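Local structure of CBS domain-containing protein CBSX2, chloroplastic (Arabidopsis thaliana, 3SL7) at residues 7-12 with 151-156; 23-28 with 56-61; 50-55 with 127-132. The protein probably acts as a redox regulator in the chloroplast, modulating the thioredoxin system and thereby plant development through its pair of CBS domains. One frame throughout, in Å; residues are numbered along the deposited sequence.

In the fold
The three contacts are strung out through a CBS pair, interaction 3 between the other two. Interactions 1 and 2 lie on opposite sides of the chain's centre, about 29 Å between their centres, and both touch the second subunit. Interaction 3, its centre about 5 Å from the centre of the chain, is where residues of the first CBS domain meet residues of the second. It touches interaction 2 directly: Leu58 CD2 packs on Val53 CG2 at 3.8 Å, and strand 49-54 runs straight into helix 55-58. Interaction 1 stays about 7 Å from interaction 3 between nearest atoms, although both reach the sheet containing strands 11-12 and 131-135. An acetate ion, probably from the crystallisation liquor, is held weakly by Arg131.

Interaction 1 (7-12 with 151-156); sequences GDFMTP and VRAALQ
One face of the Phe9 ring is covered by the Ala153 methyl, while Gln156 OE1, Arg152 NH1 and a water lie at its edge, near the ring plane. The contact belongs to the CBS pair fold: the short N-terminal helix 6-9 packs against the long C-terminal helix 147-159, joining the two ends of the chain. Ala153 CB stands 3.3 Å from the centroid of the Phe9 ring and only 11° off the normal, a CH-pi contact over the face. The small alanine suits this place because it lets the flat ring come close to the helix. Gln156, one helical turn on, reaches the rim with an extended side chain, its amide plane 53° from the ring and OE1 3.4 Å from Phe9 CE1; this side chain is poorly ordered. Leu117 touches both Phe9 and Ala153, the Tyr4 ring meets that of Phe9 at about 60°, and Val33 of the second subunit packs on Arg152. Extended from CG to NE, Arg152 carries its guanidinium past the ring to the backbone of segment 7-12. There Arg152 NH1 donates to two waters: one, 2.8 Å from NH1, donates to Asp8 O, and the other, the water at the ring edge, 2.7 Å from NH1, donates to Phe9 O.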
loop_
_atom_site.group_PDB
_atom_site.type_symbol
_atom_site.label_atom_id
_atom_site.label_comp_id
_atom_site.label_asym_id
_atom_site.label_seq_id
_atom_site.Cartn_x
_atom_site.Cartn_y
_atom_site.Cartn_z
ATOM N N GLY A 7 2.230 13.388 16.334
ATOM C CA GLY A 7 1.174 12.805 17.144
ATOM C C GLY A 7 -0.219 13.175 16.683
ATOM O O GLY A 7 -1.189 12.466 16.951
ATOM N N ASP A 8 -0.318 14.304 15.993
ATOM C CA ASP A 8 -1.609 14.789 15.509
ATOM C C ASP A 8 -2.152 13.969 14.337
ATOM O O ASP A 8 -3.360 13.964 14.093
ATOM C CB ASP A 8 -1.501 16.258 15.092
ATOM C CG ASP A 8 -1.133 17.174 16.256
ATOM O OD1 ASP A 8 -1.725 17.040 17.351
ATOM O OD2 ASP A 8 -0.237 18.021 16.082
ATOM N N PHE A 9 -1.272 13.294 13.605
ATOM C CA PHE A 9 -1.689 12.630 12.361
ATOM C C PHE A 9 -1.156 11.223 12.135
ATOM O O PHE A 9 -1.448 10.609 11.114
ATOM C CB PHE A 9 -1.327 13.499 11.166
ATOM C CG PHE A 9 -2.021 14.827 11.165
ATOM C CD1 PHE A 9 -3.313 14.946 10.686
ATOM C CD2 PHE A 9 -1.384 15.952 11.650
ATOM C CE1 PHE A 9 -3.953 16.159 10.683
ATOM C CE2 PHE A 9 -2.022 17.174 11.650
ATOM C CZ PHE A 9 -3.310 17.277 11.169
HETATM N N MSE A 10 -0.383 10.710 13.081
HETATM C CA MSE A 10 0.174 9.368 12.940
HETATM C C MSE A 10 -0.894 8.290 13.003
HETATM O O MSE A 10 -1.994 8.493 13.530
HETATM C CB MSE A 10 1.172 9.097 14.058
HETATM C CG MSE A 10 0.488 8.911 15.395
HETATM SE SE MSE A 10 1.799 8.672 16.796
HETATM C CE MSE A 10 0.614 8.036 18.229
ATOM N N THR A 11 -0.540 7.127 12.478
ATOM C CA THR A 11 -1.350 5.939 12.608
ATOM C C THR A 11 -1.210 5.442 14.032
ATOM O O THR A 11 -0.101 5.146 14.477
ATOM C CB THR A 11 -0.846 4.849 11.637
ATOM O OG1 THR A 11 -0.861 5.375 10.304
ATOM C CG2 THR A 11 -1.724 3.613 11.707
ATOM N N PRO A 12 -2.334 5.340 14.750
ATOM C CA PRO A 12 -2.384 4.887 16.144
ATOM C C PRO A 12 -1.817 3.484 16.287
ATOM O O PRO A 12 -1.824 2.723 15.324
ATOM C CB PRO A 12 -3.883 4.845 16.438
ATOM C CG PRO A 12 -4.507 5.726 15.421
ATOM C CD PRO A 12 -3.676 5.592 14.203
ATOM N N VAL A 151 -0.413 13.106 3.840
ATOM C CA VAL A 151 -1.394 13.644 2.903
ATOM C C VAL A 151 -2.709 13.969 3.630
ATOM O O VAL A 151 -3.330 15.011 3.408
ATOM C CB VAL A 151 -1.644 12.664 1.763
ATOM C CG1 VAL A 151 -2.771 13.169 0.850
ATOM C CG2 VAL A 151 -0.351 12.440 0.988
ATOM N N ARG A 152 -3.126 13.071 4.508
ATOM C CA ARG A 152 -4.324 13.293 5.301
ATOM C C ARG A 152 -4.204 14.595 6.078
ATOM O O ARG A 152 -5.167 15.354 6.186
ATOM C CB ARG A 152 -4.543 12.123 6.256
ATOM C CG ARG A 152 -5.863 12.146 6.993
ATOM C CD ARG A 152 -6.096 10.805 7.670
ATOM N NE ARG A 152 -7.179 10.860 8.643
ATOM C CZ ARG A 152 -7.046 11.331 9.880
ATOM N NH1 ARG A 152 -5.876 11.798 10.292
ATOM N NH2 ARG A 152 -8.084 11.342 10.703
ATOM N N ALA A 153 -3.016 14.864 6.607
ATOM C CA ALA A 153 -2.796 16.091 7.375
ATOM C C ALA A 153 -2.937 17.330 6.503
ATOM O O ALA A 153 -3.620 18.281 6.876
ATOM C CB ALA A 153 -1.435 16.074 8.064
ATOM N N ALA A 154 -2.294 17.324 5.339
ATOM C CA ALA A 154 -2.409 18.454 4.412
ATOM C C ALA A 154 -3.866 18.706 4.022
ATOM O O ALA A 154 -4.312 19.850 3.931
ATOM C CB ALA A 154 -1.557 18.220 3.173
ATOM N N LEU A 155 -4.611 17.629 3.799
ATOM C CA LEU A 155 -6.025 17.735 3.455
ATOM C C LEU A 155 -6.837 18.350 4.598
ATOM O O LEU A 155 -7.630 19.268 4.385
ATOM C CB LEU A 155 -6.584 16.353 3.141
ATOM C CG LEU A 155 -6.678 15.796 1.713
ATOM C CD1 LEU A 155 -6.737 16.841 0.603
ATOM C CD2 LEU A 155 -5.787 14.594 1.400
ATOM N N GLN A 156 -6.647 17.829 5.808
ATOM C CA GLN A 156 -7.397 18.297 6.966
ATOM C C GLN A 156 -7.104 19.767 7.236
ATOM O O GLN A 156 -7.988 20.531 7.615
ATOM C CB GLN A 156 -7.065 17.461 8.199
ATOM C CG GLN A 156 -7.763 17.928 9.465
ATOM C CD GLN A 156 -7.375 17.109 10.680
ATOM O OE1 GLN A 156 -7.335 15.878 10.630
ATOM N NE2 GLN A 156 -7.080 17.790 11.781
HETATM O O HOH W 1 -5.481 12.414 12.960
HETATM O O HOH W 2 -3.295 11.564 9.386
#

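Interaction 2 (23-28 with 56-61)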
loop_
_atom_site.group_PDB
_atom_site.type_symbol
_atom_site.label_atom_id
_atom_site.label_comp_id
_atom_site.label_asym_id
_atom_site.label_seq_id
_atom_site.Cartn_x
_atom_site.Cartn_y
_atom_site.Cartn_z
ATOM N N THR A 23 9.476 -13.955 14.172
ATOM C CA THR A 23 8.361 -14.266 13.285
ATOM C C THR A 23 8.910 -14.935 12.036
ATOM O O THR A 23 9.899 -14.475 11.471
ATOM C CB THR A 23 7.608 -12.995 12.886
ATOM O OG1 THR A 23 7.101 -12.374 14.067
ATOM C CG2 THR A 23 6.457 -13.326 11.969
ATOM N N SER A 24 8.286 -16.025 11.605
ATOM C CA SER A 24 8.762 -16.700 10.405
ATOM C C SER A 24 8.499 -15.803 9.211
ATOM O O SER A 24 7.576 -14.991 9.232
ATOM C CB SER A 24 8.085 -18.053 10.221
ATOM O OG SER A 24 6.732 -17.890 9.856
ATOM N N VAL A 25 9.323 -15.936 8.180
ATOM C CA VAL A 25 9.164 -15.130 6.977
ATOM C C VAL A 25 7.781 -15.335 6.385
ATOM O O VAL A 25 7.138 -14.381 5.939
ATOM C CB VAL A 25 10.271 -15.439 5.950
ATOM C CG1 VAL A 25 9.871 -14.988 4.555
ATOM C CG2 VAL A 25 11.559 -14.763 6.378
ATOM N N ASP A 26 7.320 -16.582 6.417
ATOM C CA ASP A 26 6.014 -16.957 5.878
ATOM C C ASP A 26 4.887 -16.225 6.584
ATOM O O ASP A 26 3.977 -15.695 5.940
ATOM C CB ASP A 26 5.784 -18.474 6.002
ATOM C CG ASP A 26 6.434 -19.254 4.883
ATOM O OD1 ASP A 26 6.786 -18.623 3.865
ATOM O OD2 ASP A 26 6.581 -20.490 5.016
ATOM N N ASP A 27 4.934 -16.208 7.913
ATOM C CA ASP A 27 3.900 -15.514 8.668
ATOM C C ASP A 27 3.930 -14.009 8.436
ATOM O O ASP A 27 2.880 -13.375 8.378
ATOM C CB ASP A 27 3.993 -15.829 10.156
ATOM C CG ASP A 27 3.590 -17.253 10.468
ATOM O OD1 ASP A 27 2.946 -17.904 9.614
ATOM O OD2 ASP A 27 3.914 -17.713 11.577
ATOM N N ALA A 28 5.130 -13.440 8.316
ATOM C CA ALA A 28 5.269 -12.022 8.008
ATOM C C ALA A 28 4.675 -11.727 6.627
ATOM O O ALA A 28 3.941 -10.760 6.455
ATOM C CB ALA A 28 6.730 -11.604 8.067
ATOM N N TYR A 56 10.209 -6.323 0.047
ATOM C CA TYR A 56 11.464 -6.446 -0.698
ATOM C C TYR A 56 12.563 -7.160 0.101
ATOM O O TYR A 56 13.505 -7.701 -0.475
ATOM C CB TYR A 56 11.950 -5.079 -1.237
ATOM C CG TYR A 56 12.069 -3.964 -0.221
ATOM C CD1 TYR A 56 11.194 -2.880 -0.237
ATOM C CD2 TYR A 56 13.062 -3.981 0.753
ATOM C CE1 TYR A 56 11.306 -1.851 0.694
ATOM C CE2 TYR A 56 13.175 -2.958 1.689
ATOM C CZ TYR A 56 12.299 -1.897 1.653
ATOM O OH TYR A 56 12.415 -0.882 2.584
ATOM N N ASP A 57 12.436 -7.174 1.422
ATOM C CA ASP A 57 13.384 -7.896 2.267
ATOM C C ASP A 57 13.001 -9.361 2.342
ATOM O O ASP A 57 13.851 -10.242 2.248
ATOM C CB ASP A 57 13.386 -7.328 3.685
ATOM C CG ASP A 57 13.848 -5.888 3.743
ATOM O OD1 ASP A 57 14.840 -5.554 3.061
ATOM O OD2 ASP A 57 13.216 -5.096 4.482
ATOM N N LEU A 58 11.709 -9.611 2.529
ATOM C CA LEU A 58 11.201 -10.960 2.718
ATOM C C LEU A 58 11.256 -11.792 1.434
ATOM O O LEU A 58 11.350 -13.015 1.489
ATOM C CB LEU A 58 9.769 -10.903 3.258
ATOM C CG LEU A 58 9.585 -10.187 4.596
ATOM C CD1 LEU A 58 8.111 -9.997 4.902
ATOM C CD2 LEU A 58 10.285 -10.957 5.721
ATOM N N LEU A 59 11.216 -11.134 0.277
ATOM C CA LEU A 59 11.190 -11.856 -0.998
ATOM C C LEU A 59 12.418 -11.583 -1.860
ATOM O O LEU A 59 12.348 -11.629 -3.080
ATOM C CB LEU A 59 9.920 -11.514 -1.782
ATOM C CG LEU A 59 8.635 -12.045 -1.147
ATOM C CD1 LEU A 59 7.422 -11.434 -1.809
ATOM C CD2 LEU A 59 8.591 -13.568 -1.211
ATOM N N ALA A 60 13.539 -11.280 -1.215
ATOM C CA ALA A 60 14.759 -10.982 -1.937
ATOM C C ALA A 60 15.376 -12.279 -2.428
ATOM O O ALA A 60 15.406 -12.535 -3.634
ATOM C CB ALA A 60 15.730 -10.226 -1.058
ATOM N N LEU A 61 15.842 -13.093 -1.481
ATOM C CA LEU A 61 16.518 -14.367 -1.757
ATOM C C LEU A 61 16.751 -14.649 -3.243
ATOM O O LEU A 61 17.888 -14.635 -3.720
ATOM C CB LEU A 61 15.762 -15.519 -1.103
#
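Val25 and Ala28, three residues apart on the first turn of helix 25-35, turn their side chains toward Leu58 near the end of helix 55-58, the short helix that follows strand 49-54; the contact is part of the hydrophobic core of the first CBS domain. Before them, Thr23 OG1 accepts from the backbone N of Lys20, and Ser24 occupies the N-cap. Ser24 OG accepts from Asp27 N at 3.1 Å, with an N-H...O angle of 160°; a short hydroxyl side chain suits this place because it can fold back onto an amide of the first turn. Val25 then puts its two branches to separate uses. Val25 CG1, anti to the backbone N (chi1 161°), comes within 3.9 Å of Leu58 O, whereas Val25 CG2 meets Leu58 CD2 at 4.1 Å, the two side chains lying alongside and pointing opposite ways. The CB of Asp26 points away from Leu58; its carboxylate reaches Lys158 of the second subunit with OD2, a salt bridge, and Thr95 OG1 with OD1. Ala28 completes the seam, its CB 3.8 Å from Leu58 CD1. The forked leucine bridges the two, CD2 toward Val25 and CD1 toward Ala28. All three residues are buried, and the contact is wholly apolar between side chains. Around it, Leu103 of helix 100-103 touches Val25 and Leu58, Val100 covers Ala28, and Leu29 and Leu32 of helix 25-35 extend the leucine's bed.

Interaction 3 (50-55 with 127-132). With ACT (acetate ion), chain C.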
loop_
_atom_site.group_PDB
_atom_site.type_symbol
_atom_site.label_atom_id
_atom_site.label_comp_id
_atom_site.label_asym_id
_atom_site.label_seq_id
_atom_site.Cartn_x
_atom_site.Cartn_y
_atom_site.Cartn_z
ATOM N N VAL A 50 12.393 -2.612 17.319
ATOM C CA VAL A 50 13.748 -3.114 17.089
ATOM C C VAL A 50 14.179 -3.050 15.623
ATOM O O VAL A 50 15.366 -3.158 15.309
ATOM C CB VAL A 50 13.933 -4.543 17.636
ATOM C CG1 VAL A 50 13.564 -4.590 19.111
ATOM C CG2 VAL A 50 13.112 -5.554 16.820
ATOM N N GLY A 51 13.215 -2.866 14.731
ATOM C CA GLY A 51 13.519 -2.815 13.319
ATOM C C GLY A 51 12.296 -2.642 12.458
ATOM O O GLY A 51 11.185 -2.452 12.947
ATOM N N VAL A 52 12.524 -2.671 11.155
ATOM C CA VAL A 52 11.453 -2.621 10.178
ATOM C C VAL A 52 11.795 -3.643 9.107
ATOM O O VAL A 52 12.967 -3.963 8.893
ATOM C CB VAL A 52 11.326 -1.216 9.535
ATOM C CG1 VAL A 52 10.973 -0.161 10.610
ATOM C CG2 VAL A 52 12.617 -0.836 8.828
ATOM N N VAL A 53 10.775 -4.163 8.437
ATOM C CA VAL A 53 11.001 -5.160 7.387
ATOM C C VAL A 53 9.965 -4.963 6.299
ATOM O O VAL A 53 8.809 -4.636 6.586
ATOM C CB VAL A 53 10.969 -6.607 7.949
ATOM C CG1 VAL A 53 9.568 -6.976 8.418
ATOM C CG2 VAL A 53 11.479 -7.583 6.893
ATOM N N SER A 54 10.394 -5.109 5.049
ATOM C CA SER A 54 9.525 -4.878 3.911
ATOM C C SER A 54 9.355 -6.106 3.057
ATOM O O SER A 54 10.111 -7.068 3.197
ATOM C CB SER A 54 10.113 -3.776 3.042
ATOM O OG SER A 54 10.197 -2.577 3.777
ATOM N N ASP A 55 8.375 -6.063 2.154
ATOM C CA ASP A 55 8.202 -7.145 1.186
ATOM C C ASP A 55 9.496 -7.391 0.400
ATOM O O ASP A 55 9.848 -8.531 0.147
ATOM C CB ASP A 55 7.019 -6.887 0.238
ATOM C CG ASP A 55 6.994 -5.464 -0.314
ATOM O OD1 ASP A 55 7.994 -4.727 -0.177
ATOM O OD2 ASP A 55 5.962 -5.087 -0.904
ATOM N N THR A 127 14.105 7.645 4.179
ATOM C CA THR A 127 14.211 6.239 4.566
ATOM C C THR A 127 13.602 5.336 3.490
ATOM O O THR A 127 12.523 5.644 2.980
ATOM C CB THR A 127 13.502 5.988 5.910
ATOM O OG1 THR A 127 13.477 4.582 6.184
ATOM C CG2 THR A 127 12.072 6.501 5.861
ATOM N N LYS A 128 14.281 4.239 3.138
ATOM C CA LYS A 128 13.760 3.337 2.106
ATOM C C LYS A 128 12.429 2.743 2.552
ATOM O O LYS A 128 11.558 2.446 1.735
ATOM C CB LYS A 128 14.759 2.225 1.748
ATOM C CG LYS A 128 14.441 1.548 0.418
ATOM C CD LYS A 128 15.461 0.481 0.039
ATOM C CE LYS A 128 15.186 -0.826 0.753
ATOM N NZ LYS A 128 15.890 -1.956 0.091
ATOM N N PHE A 129 12.265 2.611 3.865
ATOM C CA PHE A 129 11.021 2.113 4.431
ATOM C C PHE A 129 9.833 3.036 4.133
ATOM O O PHE A 129 8.691 2.585 4.115
ATOM C CB PHE A 129 11.193 1.903 5.931
ATOM C CG PHE A 129 10.135 1.046 6.545
ATOM C CD1 PHE A 129 9.874 -0.221 6.038
ATOM C CD2 PHE A 129 9.420 1.489 7.640
ATOM C CE1 PHE A 129 8.901 -1.023 6.603
ATOM C CE2 PHE A 129 8.440 0.696 8.219
ATOM C CZ PHE A 129 8.177 -0.565 7.697
ATOM N N ARG A 130 10.103 4.320 3.895
ATOM C CA ARG A 130 9.049 5.282 3.548
ATOM C C ARG A 130 7.924 5.379 4.586
ATOM O O ARG A 130 6.805 5.791 4.279
ATOM C CB ARG A 130 8.450 4.940 2.191
ATOM C CG ARG A 130 9.442 5.008 1.035
ATOM C CD ARG A 130 9.724 6.445 0.619
ATOM N NE ARG A 130 8.906 6.844 -0.523
ATOM C CZ ARG A 130 9.275 6.686 -1.790
ATOM N NH1 ARG A 130 10.450 6.143 -2.075
ATOM N NH2 ARG A 130 8.473 7.075 -2.773
ATOM N N ARG A 131 8.215 4.959 5.805
ATOM C CA ARG A 131 7.352 5.217 6.953
ATOM C C ARG A 131 8.289 5.506 8.105
ATOM O O ARG A 131 9.449 5.114 8.061
ATOM C CB ARG A 131 6.510 3.991 7.294
ATOM C CG ARG A 131 5.841 3.335 6.115
ATOM C CD ARG A 131 5.434 1.920 6.484
ATOM N NE ARG A 131 4.698 1.255 5.415
ATOM C CZ ARG A 131 5.264 0.573 4.422
ATOM N NH1 ARG A 131 6.583 0.471 4.344
ATOM N NH2 ARG A 131 4.507 -0.005 3.503
ATOM N N LEU A 132 7.787 6.181 9.134
ATOM C CA LEU A 132 8.569 6.450 10.324
ATOM C C LEU A 132 7.836 5.873 11.509
ATOM O O LEU A 132 6.753 6.330 11.841
ATOM C CB LEU A 132 8.768 7.951 10.522
ATOM C CG LEU A 132 9.558 8.633 9.412
ATOM C CD1 LEU A 132 9.425 10.156 9.516
ATOM C CD2 LEU A 132 11.015 8.211 9.481
HETATM C C ACT C . 1.466 1.231 6.509
HETATM O O ACT C . 1.385 1.567 5.310
HETATM O OXT ACT C . 2.573 0.771 6.857
HETATM C CH3 ACT C . 0.317 1.384 7.469
HETATM O O HOH W 3 8.544 -0.784 2.156
#
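Val52 presses on the Phe129 ring, the tightly packed part of this contact. Val52 CB lies over the centre of the Phe129 ring, 3.5 Å from the centroid and 6° off the normal, a CH-pi contact, and Val52 CG1 continues over the same face to Phe129 CE2 at 3.6 Å. A beta-branched residue suits the place because both methyls spread over the ring. A chi1 of -164° swings the Phe129 ring away from its own backbone N and across to strand 49-54. Ser54 OG lies in the ring plane at the edge, 3.3 Å from Phe129 CD1, and Val53 O approaches the same rim. On the opposite face, offset toward the rim, is Arg131 NH1.

The polar side is looser and bridged by water: one molecule, 2.9 Å from Ser54 OG, accepts from Arg131 NH1 at 3.2 Å. Arg131, extended from CG to NE, meets an acetate ion, probably from the crystallisation liquor, through two weak hydrogen bonds from NE to O and OXT, while NH2 bonds Thr38 OG1. The acetate lies at the edge of the guanidinium, near its plane.

Phe129 itself rides on a type I turn from Thr127 to Arg130, where Thr127 OG1 accepts from Phe129 N at 3.3 Å as an ST turn. A loop of the second CBS domain thus packs on a strand of the first, at the junction of the two domains that is typical of a CBS pair.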